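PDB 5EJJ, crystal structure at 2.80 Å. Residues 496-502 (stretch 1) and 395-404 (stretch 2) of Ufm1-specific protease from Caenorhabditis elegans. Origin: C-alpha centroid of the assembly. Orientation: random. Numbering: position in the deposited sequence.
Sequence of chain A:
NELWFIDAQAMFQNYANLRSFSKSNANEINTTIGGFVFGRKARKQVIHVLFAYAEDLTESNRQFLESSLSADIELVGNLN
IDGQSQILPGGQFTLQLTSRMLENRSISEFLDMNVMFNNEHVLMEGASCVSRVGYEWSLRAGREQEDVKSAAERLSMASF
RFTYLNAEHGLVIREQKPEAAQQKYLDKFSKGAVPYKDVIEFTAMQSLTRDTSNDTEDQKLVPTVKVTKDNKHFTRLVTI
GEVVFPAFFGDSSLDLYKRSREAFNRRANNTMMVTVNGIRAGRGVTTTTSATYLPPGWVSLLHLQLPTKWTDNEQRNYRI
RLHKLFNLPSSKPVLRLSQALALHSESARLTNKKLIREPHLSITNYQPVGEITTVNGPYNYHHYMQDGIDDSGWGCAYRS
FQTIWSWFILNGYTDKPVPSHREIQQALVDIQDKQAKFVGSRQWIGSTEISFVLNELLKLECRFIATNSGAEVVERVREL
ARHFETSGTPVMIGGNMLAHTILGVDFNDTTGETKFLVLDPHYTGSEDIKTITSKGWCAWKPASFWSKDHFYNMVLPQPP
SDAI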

# COMPACT_ATOMS: atom_id res chain seq x y z
N ASN A 496 -2.24 34.02 7.08
CA ASN A 496 -1.49 35.17 7.58
C ASN A 496 -0.88 35.02 8.97
O ASN A 496 0.35 35.14 9.13
CB ASN A 496 -2.17 36.50 7.28
CG ASN A 496 -1.92 36.93 5.84
OD1 ASN A 496 -1.32 37.98 5.56
ND2 ASN A 496 -2.36 36.10 4.90
N MET A 497 -1.69 34.72 9.97
CA MET A 497 -1.09 34.41 11.26
C MET A 497 -0.92 32.90 11.42
O MET A 497 -0.21 32.43 12.31
CB MET A 497 -1.89 35.02 12.41
CG MET A 497 -1.73 36.56 12.54
SD MET A 497 -0.02 37.20 12.63
CE MET A 497 -0.35 38.93 12.92
N LEU A 498 -1.55 32.15 10.51
CA LEU A 498 -1.70 30.70 10.67
C LEU A 498 -1.18 29.87 9.50
O LEU A 498 -0.96 30.37 8.41
CB LEU A 498 -3.18 30.38 10.92
CG LEU A 498 -3.67 30.90 12.26
CD1 LEU A 498 -5.17 30.67 12.44
CD2 LEU A 498 -2.87 30.24 13.39
N ALA A 499 -0.97 28.58 9.76
CA ALA A 499 -0.52 27.65 8.73
C ALA A 499 -1.42 26.42 8.70
O ALA A 499 -1.72 25.85 9.75
CB ALA A 499 0.93 27.23 8.97
N HIS A 500 -1.85 26.03 7.50
CA HIS A 500 -2.67 24.83 7.32
C HIS A 500 -2.09 23.93 6.20
O HIS A 500 -1.27 24.37 5.38
CB HIS A 500 -4.12 25.19 6.97
CG HIS A 500 -4.86 25.91 8.07
ND1 HIS A 500 -4.31 26.15 9.30
CD2 HIS A 500 -6.11 26.42 8.10
CE1 HIS A 500 -5.19 26.80 10.05
NE2 HIS A 500 -6.29 26.96 9.35
N THR A 501 -2.51 22.66 6.18
CA THR A 501 -2.16 21.78 5.07
C THR A 501 -3.40 21.53 4.21
O THR A 501 -4.48 21.26 4.72
CB THR A 501 -1.60 20.44 5.55
OG1 THR A 501 -0.85 20.63 6.76
CG2 THR A 501 -0.69 19.86 4.49
N ILE A 502 -3.23 21.65 2.89
CA ILE A 502 -4.34 21.38 1.96
C ILE A 502 -4.19 20.01 1.28
O ILE A 502 -3.22 19.74 0.57
CB ILE A 502 -4.49 22.49 0.90
CG1 ILE A 502 -4.95 23.79 1.55
CG2 ILE A 502 -5.49 22.08 -0.18
CD1 ILE A 502 -5.07 24.95 0.57
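Stretch 2 395-404: GCAYRSFQTI

A single hydrogen bond, between two hydroxyl groups, joins these two stretches: Ser400 OG lies 2.7 Å from Thr501 OG1, and either group could be the donor. Everything else in the contact is packing, and the example illustrates a general principle: a helix can lie close against a strand where the facing residues are small.

Stretch 1 begins as a loop and becomes a strand at Ala499, with extended backbone angles through Ile502. Stretch 2 is helical through Ile404, its turns held by backbone bonds such as Phe401 N to Ala397 O at 3.0 Å and Gln402 N to Tyr398 O at 2.8 Å. Helix and strand run in nearly the same direction, their axes 23° apart and 7.2 Å from each other at closest approach.

The alternation of an extended chain decides which strand residues meet the helix. Ala499 and Thr501 direct their CA-to-CB bonds toward it, whereas that of His500, between them, points away; the His500 ring instead turns back on its own strand, ND1 donating to Ala499 O at 2.6 Å. On the helix, Cys396, Ser400 and Thr403 recur at intervals of four and three residues, so that they fall along one face, while Tyr398 and Phe401 point away.

The CA pairs give the register. Ala499 sits over the first turn, its CA 5.1 Å from Ala397 CA, and its methyl CB reaches both Ala397 CB at 3.7 Å and Cys396 SG at 4.1 Å. That sulfur also lies 3.8 Å from the backbone atom Ala499 N. One turn further along, Thr501 CA is 5.8 Å from Ser400 CA, close enough for their short side chains to bond directly. Beyond them, Thr501 CG2 approaches Thr403 CG2 more loosely, at 4.4 Å.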

# COMPACT_ATOMS: atom_id res chain seq x y z
N GLY A 395 4.37 26.53 16.64
CA GLY A 395 4.66 25.36 15.83
C GLY A 395 3.79 25.04 14.62
O GLY A 395 4.18 24.20 13.82
N CYS A 396 2.63 25.70 14.49
CA CYS A 396 1.65 25.38 13.43
C CYS A 396 2.25 25.00 12.07
O CYS A 396 1.83 24.03 11.44
CB CYS A 396 0.57 26.49 13.28
SG CYS A 396 1.09 28.22 12.91
N ALA A 397 3.26 25.74 11.63
CA ALA A 397 3.86 25.48 10.34
C ALA A 397 4.86 24.34 10.41
O ALA A 397 5.12 23.68 9.41
CB ALA A 397 4.52 26.73 9.79
N TYR A 398 5.45 24.12 11.58
CA TYR A 398 6.37 23.00 11.76
C TYR A 398 5.63 21.70 11.51
O TYR A 398 6.11 20.80 10.82
CB TYR A 398 6.90 22.97 13.19
CG TYR A 398 7.97 23.97 13.50
CD1 TYR A 398 7.70 25.09 14.26
CD2 TYR A 398 9.28 23.78 13.06
CE1 TYR A 398 8.68 26.01 14.56
CE2 TYR A 398 10.27 24.68 13.35
CZ TYR A 398 9.96 25.80 14.10
OH TYR A 398 10.94 26.71 14.41
N ARG A 399 4.44 21.62 12.09
CA ARG A 399 3.60 20.45 11.99
C ARG A 399 3.25 20.16 10.53
O ARG A 399 3.33 19.00 10.10
CB ARG A 399 2.33 20.65 12.84
CG ARG A 399 2.64 20.87 14.31
CD ARG A 399 3.80 19.97 14.74
NE ARG A 399 3.88 19.77 16.18
CZ ARG A 399 4.53 18.76 16.75
NH1 ARG A 399 5.12 17.84 15.99
NH2 ARG A 399 4.56 18.64 18.07
N SER A 400 2.88 21.19 9.78
CA SER A 400 2.58 21.02 8.36
C SER A 400 3.81 20.58 7.61
O SER A 400 3.73 19.85 6.62
CB SER A 400 2.05 22.31 7.74
OG SER A 400 0.69 22.45 8.05
N PHE A 401 4.96 21.04 8.08
CA PHE A 401 6.22 20.63 7.49
C PHE A 401 6.40 19.15 7.72
O PHE A 401 6.82 18.41 6.83
CB PHE A 401 7.38 21.39 8.11
CG PHE A 401 8.70 20.86 7.73
CD1 PHE A 401 9.27 21.20 6.51
CD2 PHE A 401 9.38 20.01 8.57
CE1 PHE A 401 10.50 20.71 6.13
CE2 PHE A 401 10.61 19.50 8.19
CZ PHE A 401 11.17 19.86 6.97
N GLN A 402 6.08 18.72 8.94
CA GLN A 402 6.19 17.33 9.34
C GLN A 402 5.25 16.42 8.53
O GLN A 402 5.65 15.36 8.03
CB GLN A 402 5.97 17.19 10.85
CG GLN A 402 7.17 17.64 11.68
CD GLN A 402 6.95 17.47 13.16
OE1 GLN A 402 5.81 17.51 13.63
NE2 GLN A 402 8.03 17.25 13.92
N THR A 403 4.00 16.85 8.40
CA THR A 403 3.07 16.17 7.51
C THR A 403 3.68 16.03 6.11
O THR A 403 3.83 14.93 5.62
CB THR A 403 1.73 16.88 7.43
OG1 THR A 403 1.07 16.80 8.70
CG2 THR A 403 0.86 16.22 6.37
N ILE A 404 4.08 17.13 5.49
CA ILE A 404 4.70 17.03 4.18
C ILE A 404 5.87 16.05 4.19
O ILE A 404 6.14 15.36 3.21
CB ILE A 404 5.17 18.41 3.66
CG1 ILE A 404 3.97 19.34 3.49
CG2 ILE A 404 5.90 18.30 2.32
CD1 ILE A 404 4.36 20.72 3.12